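Local atomic coordinates of PP1b (Porcine reproductive and respiratory syndrome virus, PDB entry 6JDR), a protein that probably unwinds RNA and DNA duplexes with 5' to 3' polarity using ATP hydrolysis, as the zinc-binding helicase portion of the viral replicase polyprotein. Residues 68-78 with 121-129; 166-176 with 215-226. The protein carries 1 engineered substitution. One frame throughout, in Å; residues are numbered along the deposited sequence.

Contact 1 of 2, residues 68-78 with 121-129; sequences LEQVPYKPPRT and ASTALLPTC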
loop_
_atom_site.group_PDB
_atom_site.type_symbol
_atom_site.label_atom_id
_atom_site.label_comp_id
_atom_site.label_asym_id
_atom_site.label_seq_id
_atom_site.Cartn_x
_atom_site.Cartn_y
_atom_site.Cartn_z
ATOM N N LEU A 68 0.549 17.771 16.439
ATOM C CA LEU A 68 0.783 17.779 17.880
ATOM C C LEU A 68 -0.270 18.538 18.691
ATOM O O LEU A 68 -0.300 18.407 19.904
ATOM C CB LEU A 68 2.182 18.322 18.199
ATOM C CG LEU A 68 3.373 17.419 17.858
ATOM C CD1 LEU A 68 4.682 18.166 18.075
ATOM C CD2 LEU A 68 3.351 16.128 18.666
ATOM N N GLU A 69 -1.131 19.317 18.041
ATOM C CA GLU A 69 -2.237 19.993 18.741
ATOM C C GLU A 69 -3.221 19.024 19.409
ATOM O O GLU A 69 -3.915 19.401 20.346
ATOM C CB GLU A 69 -2.987 20.938 17.792
ATOM C CG GLU A 69 -2.192 22.191 17.455
ATOM C CD GLU A 69 -2.745 22.974 16.280
ATOM O OE1 GLU A 69 -3.767 22.564 15.693
ATOM O OE2 GLU A 69 -2.146 24.015 15.933
ATOM N N GLN A 70 -3.268 17.782 18.938
ATOM C CA GLN A 70 -4.104 16.748 19.554
ATOM C C GLN A 70 -3.324 15.825 20.478
ATOM O O GLN A 70 -3.886 14.857 20.976
ATOM C CB GLN A 70 -4.782 15.885 18.480
ATOM C CG GLN A 70 -5.338 16.654 17.297
ATOM C CD GLN A 70 -6.115 17.891 17.700
ATOM O OE1 GLN A 70 -6.852 17.887 18.685
ATOM N NE2 GLN A 70 -5.944 18.965 16.936
ATOM N N VAL A 71 -2.041 16.111 20.699
ATOM C CA VAL A 71 -1.182 15.258 21.516
ATOM C C VAL A 71 -0.859 15.977 22.833
ATOM O O VAL A 71 -0.008 16.863 22.853
ATOM C CB VAL A 71 0.110 14.895 20.760
ATOM C CG1 VAL A 71 0.931 13.886 21.552
ATOM C CG2 VAL A 71 -0.218 14.331 19.382
ATOM N N PRO A 72 -1.552 15.614 23.935
ATOM C CA PRO A 72 -1.342 16.271 25.235
ATOM C C PRO A 72 0.050 16.066 25.817
ATOM O O PRO A 72 0.535 14.937 25.866
ATOM C CB PRO A 72 -2.366 15.595 26.157
ATOM C CG PRO A 72 -3.353 14.936 25.263
ATOM C CD PRO A 72 -2.643 14.625 23.984
ATOM N N TYR A 73 0.680 17.150 26.257
ATOM C CA TYR A 73 1.926 17.056 26.995
ATOM C C TYR A 73 1.612 16.895 28.479
ATOM O O TYR A 73 0.968 17.753 29.076
ATOM C CB TYR A 73 2.804 18.289 26.771
ATOM C CG TYR A 73 4.016 18.302 27.669
ATOM C CD1 TYR A 73 4.965 17.292 27.593
ATOM C CD2 TYR A 73 4.202 19.308 28.615
ATOM C CE1 TYR A 73 6.071 17.283 28.424
ATOM C CE2 TYR A 73 5.310 19.310 29.450
ATOM C CZ TYR A 73 6.238 18.295 29.349
ATOM O OH TYR A 73 7.340 18.286 30.171
ATOM N N LYS A 74 2.061 15.779 29.050
ATOM C CA LYS A 74 1.920 15.490 30.469
ATOM C C LYS A 74 3.313 15.562 31.085
ATOM O O LYS A 74 4.155 14.702 30.811
ATOM C CB LYS A 74 1.340 14.088 30.667
ATOM C CG LYS A 74 -0.053 13.891 30.077
ATOM C CD LYS A 74 -0.249 12.478 29.532
ATOM C CE LYS A 74 -1.586 12.335 28.816
ATOM N NZ LYS A 74 -1.713 11.056 28.059
ATOM N N PRO A 75 3.582 16.595 31.901
ATOM C CA PRO A 75 4.943 16.714 32.440
ATOM C C PRO A 75 5.297 15.558 33.382
ATOM O O PRO A 75 4.524 15.250 34.284
ATOM C CB PRO A 75 4.923 18.059 33.179
ATOM C CG PRO A 75 3.486 18.377 33.410
ATOM C CD PRO A 75 2.705 17.703 32.323
ATOM N N PRO A 76 6.453 14.909 33.165
ATOM C CA PRO A 76 6.844 13.776 34.002
ATOM C C PRO A 76 7.364 14.211 35.367
ATOM O O PRO A 76 7.658 15.391 35.568
ATOM C CB PRO A 76 7.963 13.122 33.197
ATOM C CG PRO A 76 8.591 14.255 32.465
ATOM C CD PRO A 76 7.499 15.251 32.185
ATOM N N ARG A 77 7.481 13.252 36.281
ATOM C CA ARG A 77 7.961 13.508 37.640
ATOM C C ARG A 77 9.377 14.083 37.637
ATOM O O ARG A 77 10.189 13.743 36.778
ATOM C CB ARG A 77 7.942 12.214 38.465
ATOM C CG ARG A 77 6.547 11.668 38.738
ATOM C CD ARG A 77 6.571 10.268 39.339
ATOM N NE ARG A 77 7.190 10.228 40.666
ATOM C CZ ARG A 77 8.438 9.832 40.932
ATOM N NH1 ARG A 77 9.263 9.424 39.966
ATOM N NH2 ARG A 77 8.872 9.846 42.189
ATOM N N THR A 78 9.659 14.969 38.590
ATOM C CA THR A 78 11.018 15.453 38.817
ATOM C C THR A 78 11.717 14.448 39.728
ATOM O O THR A 78 11.317 14.255 40.875
ATOM C CB THR A 78 11.033 16.852 39.463
ATOM O OG1 THR A 78 10.214 17.744 38.698
ATOM C CG2 THR A 78 12.458 17.407 39.526
ATOM N N ALA A 121 18.324 17.025 40.195
ATOM C CA ALA A 121 16.913 17.014 39.838
ATOM C C ALA A 121 16.841 16.854 38.319
ATOM O O ALA A 121 17.504 17.588 37.584
ATOM C CB ALA A 121 16.241 18.302 40.272
ATOM N N SER A 122 16.060 15.885 37.855
ATOM C CA SER A 122 16.024 15.562 36.436
ATOM C C SER A 122 14.610 15.278 35.949
ATOM O O SER A 122 13.868 14.506 36.562
ATOM C CB SER A 122 16.929 14.360 36.141
ATOM O OG SER A 122 16.387 13.163 36.677
ATOM N N THR A 123 14.249 15.913 34.842
ATOM C CA THR A 123 13.021 15.591 34.135
ATOM C C THR A 123 13.414 14.868 32.858
ATOM O O THR A 123 14.206 15.383 32.068
ATOM C CB THR A 123 12.215 16.854 33.784
ATOM O OG1 THR A 123 13.039 17.753 33.031
ATOM C CG2 THR A 123 11.734 17.550 35.049
ATOM N N ALA A 124 12.878 13.666 32.674
ATOM C CA ALA A 124 13.136 12.881 31.475
ATOM C C ALA A 124 12.364 13.444 30.287
ATOM O O ALA A 124 11.226 13.896 30.434
ATOM C CB ALA A 124 12.745 11.428 31.702
ATOM N N LEU A 125 12.994 13.419 29.116
ATOM C CA LEU A 125 12.299 13.684 27.859
ATOM C C LEU A 125 11.337 12.543 27.575
ATOM O O LEU A 125 11.685 11.375 27.760
ATOM C CB LEU A 125 13.292 13.820 26.702
ATOM C CG LEU A 125 13.792 15.231 26.391
ATOM C CD1 LEU A 125 14.224 15.966 27.649
ATOM C CD2 LEU A 125 14.927 15.170 25.378
ATOM N N LEU A 126 10.130 12.882 27.132
ATOM C CA LEU A 126 9.138 11.875 26.766
ATOM C C LEU A 126 9.517 11.226 25.433
ATOM O O LEU A 126 10.251 11.816 24.634
ATOM C CB LEU A 126 7.743 12.500 26.662
ATOM C CG LEU A 126 7.179 13.123 27.944
ATOM C CD1 LEU A 126 5.919 13.919 27.656
ATOM C CD2 LEU A 126 6.894 12.056 28.989
ATOM N N PRO A 127 9.017 10.006 25.184
ATOM C CA PRO A 127 9.302 9.350 23.906
ATOM C C PRO A 127 8.442 9.849 22.735
ATOM O O PRO A 127 8.671 9.423 21.603
ATOM C CB PRO A 127 8.997 7.878 24.201
ATOM C CG PRO A 127 7.942 7.920 25.257
ATOM C CD PRO A 127 8.229 9.143 26.085
ATOM N N THR A 128 7.484 10.744 22.992
ATOM C CA THR A 128 6.522 11.173 21.974
ATOM C C THR A 128 7.142 11.362 20.590
ATOM O O THR A 128 6.707 10.729 19.629
ATOM C CB THR A 128 5.812 12.483 22.368
ATOM O OG1 THR A 128 5.392 12.424 23.739
ATOM C CG2 THR A 128 4.593 12.729 21.475
ATOM N N CYS A 129 8.157 12.217 20.492
ATOM C CA CYS A 129 8.786 12.526 19.207
ATOM C C CYS A 129 10.227 12.025 19.110
ATOM O O CYS A 129 11.022 12.550 18.332
ATOM C CB CYS A 129 8.728 14.032 18.949
ATOM S SG CYS A 129 7.053 14.676 18.718
HETATM O O HOH W 1 9.510 16.078 29.497
HETATM O O HOH W 2 11.694 12.557 34.895
#
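Leu126 presses its CD1 methyl against the ring edge of Tyr73, near the ring plane, 3.5 Å from Tyr73 CE1; the ring reaches it because its CG stands anti to the backbone N (chi1 172°). Val71 and Thr128 meet tip to tip, Val71 CG1 3.8 Å from Thr128 CG2, the branched threonine offering its methyl to the valine. Leu68 CD2 lies 4.0 Å from Cys129 SG, and Leu68 also packs on the zinc ligand His32. The loop 68-78 runs from helix 63-67, next to the zinc-bound N-terminal region, to strand 79-83 at the edge of a four-stranded antiparallel sheet, probably that of helicase domain 1B. It lies along strand 118-124 and the loop beyond it. Proline has no N-H to satisfy, which suits an irregular loop; the Pro76 ring lies against the neighbouring backbone, its CG 3.3 Å from Ala124 O. Polar links across the contact pass through water, with no direct hydrogen bond. One water accepts from Tyr73 OH at 3.2 Å and donates to Ala124 O at 2.9 Å. Another accepts from Ala124 N and donates to Arg77 O, the latter at 2.7 Å. Val71 O receives a hydrogen bond from NE2 of the zinc ligand His34.

Contact 2 of 2, residues 166-176 with 215-226; sequences GDVIYTPTHQT and GWCPGKNSFLDE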
loop_
_atom_site.group_PDB
_atom_site.type_symbol
_atom_site.label_atom_id
_atom_site.label_comp_id
_atom_site.label_asym_id
_atom_site.label_seq_id
_atom_site.Cartn_x
_atom_site.Cartn_y
_atom_site.Cartn_z
ATOM N N GLY A 166 7.752 -11.608 3.917
ATOM C CA GLY A 166 8.677 -10.672 4.566
ATOM C C GLY A 166 8.081 -9.310 4.905
ATOM O O GLY A 166 8.726 -8.493 5.567
ATOM N N ASP A 167 6.851 -9.065 4.462
ATOM C CA ASP A 167 6.228 -7.750 4.590
ATOM C C ASP A 167 5.638 -7.496 5.975
ATOM O O ASP A 167 5.489 -8.416 6.780
ATOM C CB ASP A 167 5.136 -7.584 3.529
ATOM C CG ASP A 167 5.682 -7.648 2.119
ATOM O OD1 ASP A 167 6.888 -7.389 1.932
ATOM O OD2 ASP A 167 4.902 -7.956 1.194
ATOM N N VAL A 168 5.308 -6.231 6.229
ATOM C CA VAL A 168 4.704 -5.797 7.487
ATOM C C VAL A 168 3.449 -4.985 7.182
ATOM O O VAL A 168 3.474 -4.080 6.345
ATOM C CB VAL A 168 5.676 -4.931 8.316
ATOM C CG1 VAL A 168 5.037 -4.515 9.637
ATOM C CG2 VAL A 168 6.976 -5.681 8.569
ATOM N N ILE A 169 2.353 -5.316 7.859
ATOM C CA ILE A 169 1.094 -4.601 7.699
ATOM C C ILE A 169 0.743 -3.909 9.017
ATOM O O ILE A 169 0.495 -4.569 10.028
ATOM C CB ILE A 169 -0.037 -5.557 7.264
ATOM C CG1 ILE A 169 0.292 -6.165 5.893
ATOM C CG2 ILE A 169 -1.374 -4.827 7.205
ATOM C CD1 ILE A 169 -0.486 -7.423 5.565
ATOM N N TYR A 170 0.744 -2.577 9.001
ATOM C CA TYR A 170 0.363 -1.788 10.165
ATOM C C TYR A 170 -1.132 -1.485 10.114
ATOM O O TYR A 170 -1.673 -1.172 9.052
ATOM C CB TYR A 170 1.168 -0.490 10.230
ATOM C CG TYR A 170 2.653 -0.698 10.430
ATOM C CD1 TYR A 170 3.185 -0.861 11.704
ATOM C CD2 TYR A 170 3.529 -0.726 9.343
ATOM C CE1 TYR A 170 4.543 -1.048 11.893
ATOM C CE2 TYR A 170 4.890 -0.912 9.522
ATOM C CZ TYR A 170 5.394 -1.070 10.797
ATOM O OH TYR A 170 6.745 -1.255 10.987
ATOM N N THR A 171 -1.790 -1.576 11.267
ATOM C CA THR A 171 -3.239 -1.440 11.340
ATOM C C THR A 171 -3.632 -0.739 12.654
ATOM O O THR A 171 -3.037 -1.010 13.701
ATOM C CB THR A 171 -3.913 -2.821 11.195
ATOM O OG1 THR A 171 -5.332 -2.670 11.074
ATOM C CG2 THR A 171 -3.594 -3.723 12.382
ATOM N N PRO A 172 -4.620 0.178 12.594
ATOM C CA PRO A 172 -4.919 1.102 13.695
ATOM C C PRO A 172 -5.510 0.515 14.981
ATOM O O PRO A 172 -5.127 0.955 16.063
ATOM C CB PRO A 172 -5.920 2.083 13.068
ATOM C CG PRO A 172 -6.535 1.333 11.943
ATOM C CD PRO A 172 -5.428 0.485 11.400
ATOM N N THR A 173 -6.436 -0.436 14.884
ATOM C CA THR A 173 -7.131 -0.938 16.075
ATOM C C THR A 173 -7.017 -2.442 16.234
ATOM O O THR A 173 -6.580 -3.143 15.326
ATOM C CB THR A 173 -8.625 -0.576 16.061
ATOM O OG1 THR A 173 -9.313 -1.387 15.100
ATOM C CG2 THR A 173 -8.820 0.911 15.733
ATOM N N HIS A 174 -7.417 -2.923 17.408
ATOM C CA HIS A 174 -7.457 -4.361 17.692
ATOM C C HIS A 174 -8.348 -5.086 16.692
ATOM O O HIS A 174 -8.009 -6.170 16.224
ATOM C CB HIS A 174 -7.975 -4.612 19.110
ATOM C CG HIS A 174 -7.018 -4.203 20.184
ATOM N ND1 HIS A 174 -7.210 -4.523 21.509
ATOM C CD2 HIS A 174 -5.854 -3.514 20.128
ATOM C CE1 HIS A 174 -6.213 -4.034 22.227
ATOM N NE2 HIS A 174 -5.377 -3.418 21.413
ATOM N N GLN A 175 -9.485 -4.476 16.373
ATOM C CA GLN A 175 -10.464 -5.084 15.495
ATOM C C GLN A 175 -9.957 -5.167 14.063
ATOM O O GLN A 175 -10.097 -6.208 13.421
ATOM C CB GLN A 175 -11.781 -4.305 15.536
ATOM C CG GLN A 175 -12.926 -4.987 14.797
ATOM C CD GLN A 175 -13.195 -6.391 15.313
ATOM O OE1 GLN A 175 -13.303 -6.611 16.521
ATOM N NE2 GLN A 175 -13.300 -7.348 14.399
ATOM N N THR A 176 -9.373 -4.078 13.566
ATOM C CA THR A 176 -8.817 -4.062 12.211
ATOM C C THR A 176 -7.657 -5.051 12.126
ATOM O O THR A 176 -7.517 -5.762 11.141
ATOM C CB THR A 176 -8.370 -2.649 11.766
ATOM O OG1 THR A 176 -7.403 -2.119 12.681
ATOM C CG2 THR A 176 -9.570 -1.704 11.689
ATOM N N GLY A 215 4.601 1.081 16.851
ATOM C CA GLY A 215 5.710 1.760 16.183
ATOM C C GLY A 215 6.422 0.876 15.177
ATOM O O GLY A 215 6.026 -0.265 14.949
ATOM N N TRP A 216 7.491 1.408 14.589
ATOM C CA TRP A 216 8.185 0.750 13.482
ATOM C C TRP A 216 8.888 -0.540 13.896
ATOM O O TRP A 216 9.517 -0.602 14.952
ATOM C CB TRP A 216 9.212 1.703 12.865
ATOM C CG TRP A 216 9.929 1.132 11.679
ATOM C CD1 TRP A 216 9.403 0.881 10.447
ATOM C CD2 TRP A 216 11.303 0.742 11.614
ATOM N NE1 TRP A 216 10.362 0.357 9.617
ATOM C CE2 TRP A 216 11.541 0.263 10.309
ATOM C CE3 TRP A 216 12.358 0.751 12.533
ATOM C CZ2 TRP A 216 12.792 -0.204 9.896
ATOM C CZ3 TRP A 216 13.602 0.287 12.125
ATOM C CH2 TRP A 216 13.807 -0.184 10.816
ATOM N N CYS A 217 8.759 -1.565 13.057
ATOM C CA CYS A 217 9.575 -2.771 13.165
ATOM C C CYS A 217 10.036 -3.175 11.758
ATOM O O CYS A 217 9.300 -2.996 10.784
ATOM C CB CYS A 217 8.809 -3.902 13.869
ATOM S SG CYS A 217 7.735 -4.916 12.822
ATOM N N PRO A 218 11.263 -3.714 11.649
ATOM C CA PRO A 218 11.887 -3.908 10.339
ATOM C C PRO A 218 11.161 -4.923 9.458
ATOM O O PRO A 218 10.597 -5.897 9.957
ATOM C CB PRO A 218 13.292 -4.402 10.690
ATOM C CG PRO A 218 13.131 -5.074 12.008
ATOM C CD PRO A 218 12.068 -4.300 12.735
ATOM N N GLY A 219 11.181 -4.673 8.153
ATOM C CA GLY A 219 10.546 -5.545 7.176
ATOM C C GLY A 219 10.958 -5.153 5.771
ATOM O O GLY A 219 11.744 -4.221 5.584
ATOM N N LYS A 220 10.427 -5.860 4.779
ATOM C CA LYS A 220 10.760 -5.576 3.388
ATOM C C LYS A 220 9.851 -4.463 2.884
ATOM O O LYS A 220 10.287 -3.320 2.755
ATOM C CB LYS A 220 10.673 -6.845 2.523
ATOM C CG LYS A 220 11.383 -8.064 3.109
ATOM C CD LYS A 220 12.807 -7.767 3.569
ATOM C CE LYS A 220 13.400 -8.928 4.353
ATOM N NZ LYS A 220 14.607 -8.510 5.121
ATOM N N ASN A 221 8.586 -4.788 2.624
ATOM C CA ASN A 221 7.596 -3.789 2.253
ATOM C C ASN A 221 6.641 -3.583 3.419
ATOM O O ASN A 221 6.211 -4.546 4.058
ATOM C CB ASN A 221 6.824 -4.220 1.004
ATOM C CG ASN A 221 7.733 -4.449 -0.193
ATOM O OD1 ASN A 221 8.639 -3.657 -0.460
ATOM N ND2 ASN A 221 7.493 -5.535 -0.923
ATOM N N SER A 222 6.320 -2.323 3.693
ATOM C CA SER A 222 5.428 -1.974 4.789
ATOM C C SER A 222 4.115 -1.444 4.234
ATOM O O SER A 222 4.115 -0.613 3.333
ATOM C CB SER A 222 6.089 -0.940 5.696
ATOM O OG SER A 222 7.194 -1.514 6.369
ATOM N N PHE A 223 3.004 -1.938 4.776
ATOM C CA PHE A 223 1.670 -1.520 4.355
ATOM C C PHE A 223 0.927 -0.851 5.504
ATOM O O PHE A 223 1.186 -1.140 6.675
ATOM C CB PHE A 223 0.862 -2.725 3.871
ATOM C CG PHE A 223 1.405 -3.365 2.625
ATOM C CD1 PHE A 223 0.835 -3.101 1.391
ATOM C CD2 PHE A 223 2.481 -4.241 2.689
ATOM C CE1 PHE A 223 1.329 -3.690 0.242
ATOM C CE2 PHE A 223 2.981 -4.839 1.543
ATOM C CZ PHE A 223 2.404 -4.561 0.316
ATOM N N LEU A 224 -0.005 0.035 5.155
ATOM C CA LEU A 224 -0.842 0.723 6.131
ATOM C C LEU A 224 -2.316 0.428 5.847
ATOM O O LEU A 224 -2.885 0.912 4.865
ATOM C CB LEU A 224 -0.594 2.238 6.079
ATOM C CG LEU A 224 -0.577 3.050 7.381
ATOM C CD1 LEU A 224 -1.155 4.434 7.124
ATOM C CD2 LEU A 224 -1.315 2.381 8.527
ATOM N N ASP A 225 -2.917 -0.377 6.718
ATOM C CA ASP A 225 -4.322 -0.756 6.613
ATOM C C ASP A 225 -5.186 0.396 7.116
ATOM O O ASP A 225 -4.780 1.126 8.014
ATOM C CB ASP A 225 -4.551 -2.021 7.451
ATOM C CG ASP A 225 -5.975 -2.544 7.376
ATOM O OD1 ASP A 225 -6.571 -2.565 6.273
ATOM O OD2 ASP A 225 -6.492 -2.956 8.438
ATOM N N GLU A 226 -6.362 0.571 6.519
ATOM C CA GLU A 226 -7.338 1.570 6.974
ATOM C C GLU A 226 -6.709 2.950 7.163
ATOM O O GLU A 226 -6.892 3.590 8.198
ATOM C CB GLU A 226 -7.997 1.117 8.287
ATOM C CG GLU A 226 -8.783 -0.186 8.198
ATOM C CD GLU A 226 -10.086 -0.041 7.436
ATOM O OE1 GLU A 226 -10.839 0.918 7.711
ATOM O OE2 GLU A 226 -10.362 -0.893 6.569
HETATM O O HOH W 3 -8.532 -4.720 8.556
#
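The parallel pairing of strands 168-171 and 222-224 belongs to the P-loop NTPase core of the superfamily 1 helicase, and Asp225-Glu226 after the second strand fits its Walker B motif. The backbones alternate donors and acceptors: Phe223 N binds Val168 O (2.7 Å), Tyr170 N binds Phe223 O, and Asp225 N binds Tyr170 O. From within its strand, Tyr170 sends out a ring with Val168 CG1 over one face and Ser222 OG in plane at its edge. The long phenol spans from the strand to the loop 215-219, where its hydroxyl accepts an almost straight bond (175°) from Cys217 N at 2.9 Å. Thr171 lies alongside Asp225, the two side chains pointing the same way, and its OG1, anti to the backbone N (chi1 -172°), donates to the anti lone pair of Asp225 OD2 at 2.9 Å; a water joins the same oxygen to Thr176 O. Asp225 and Glu226 are zinc ligands in a structure of this protein, though that ion is not bound to this chain here. At the other end Asp167 OD1 accepts from Asn221 N (3.2 Å), met from above the carboxylate plane, while OD2 takes Gln164 N. Strand 208-211 flanks 168-171 and strand 245-248 flanks 222-224; helix 174-184, opened by the Thr173-Thr176 capping box, packs on Ile169, and helix 232-239 on Tyr170 and Leu224.

From the N terminus the chain first passes the three N-terminal zinc sites and helix 63-67, then enters contact 1. Residues 68-78 meet 121-129 after a loop of 42 residues that holds strands 79-83, 93-97 and 100-104, so contact 1 closes that loop, tying the lead-in to strand 79-83, beside the N-terminal zinc region, to the end of strand 118-124 and the loop after it. Contact 2 opens later, with no nesting or crossing: 166-176 meet 215-226 across 38 residues, which carry the rest of helix 174-184 and strand 208-211. It thus fastens a piece of the seven-stranded parallel sheet. The two do not touch, their centres lying about 26 Å apart, but helix 232-239 lies against both, with Leu233 at contact 1.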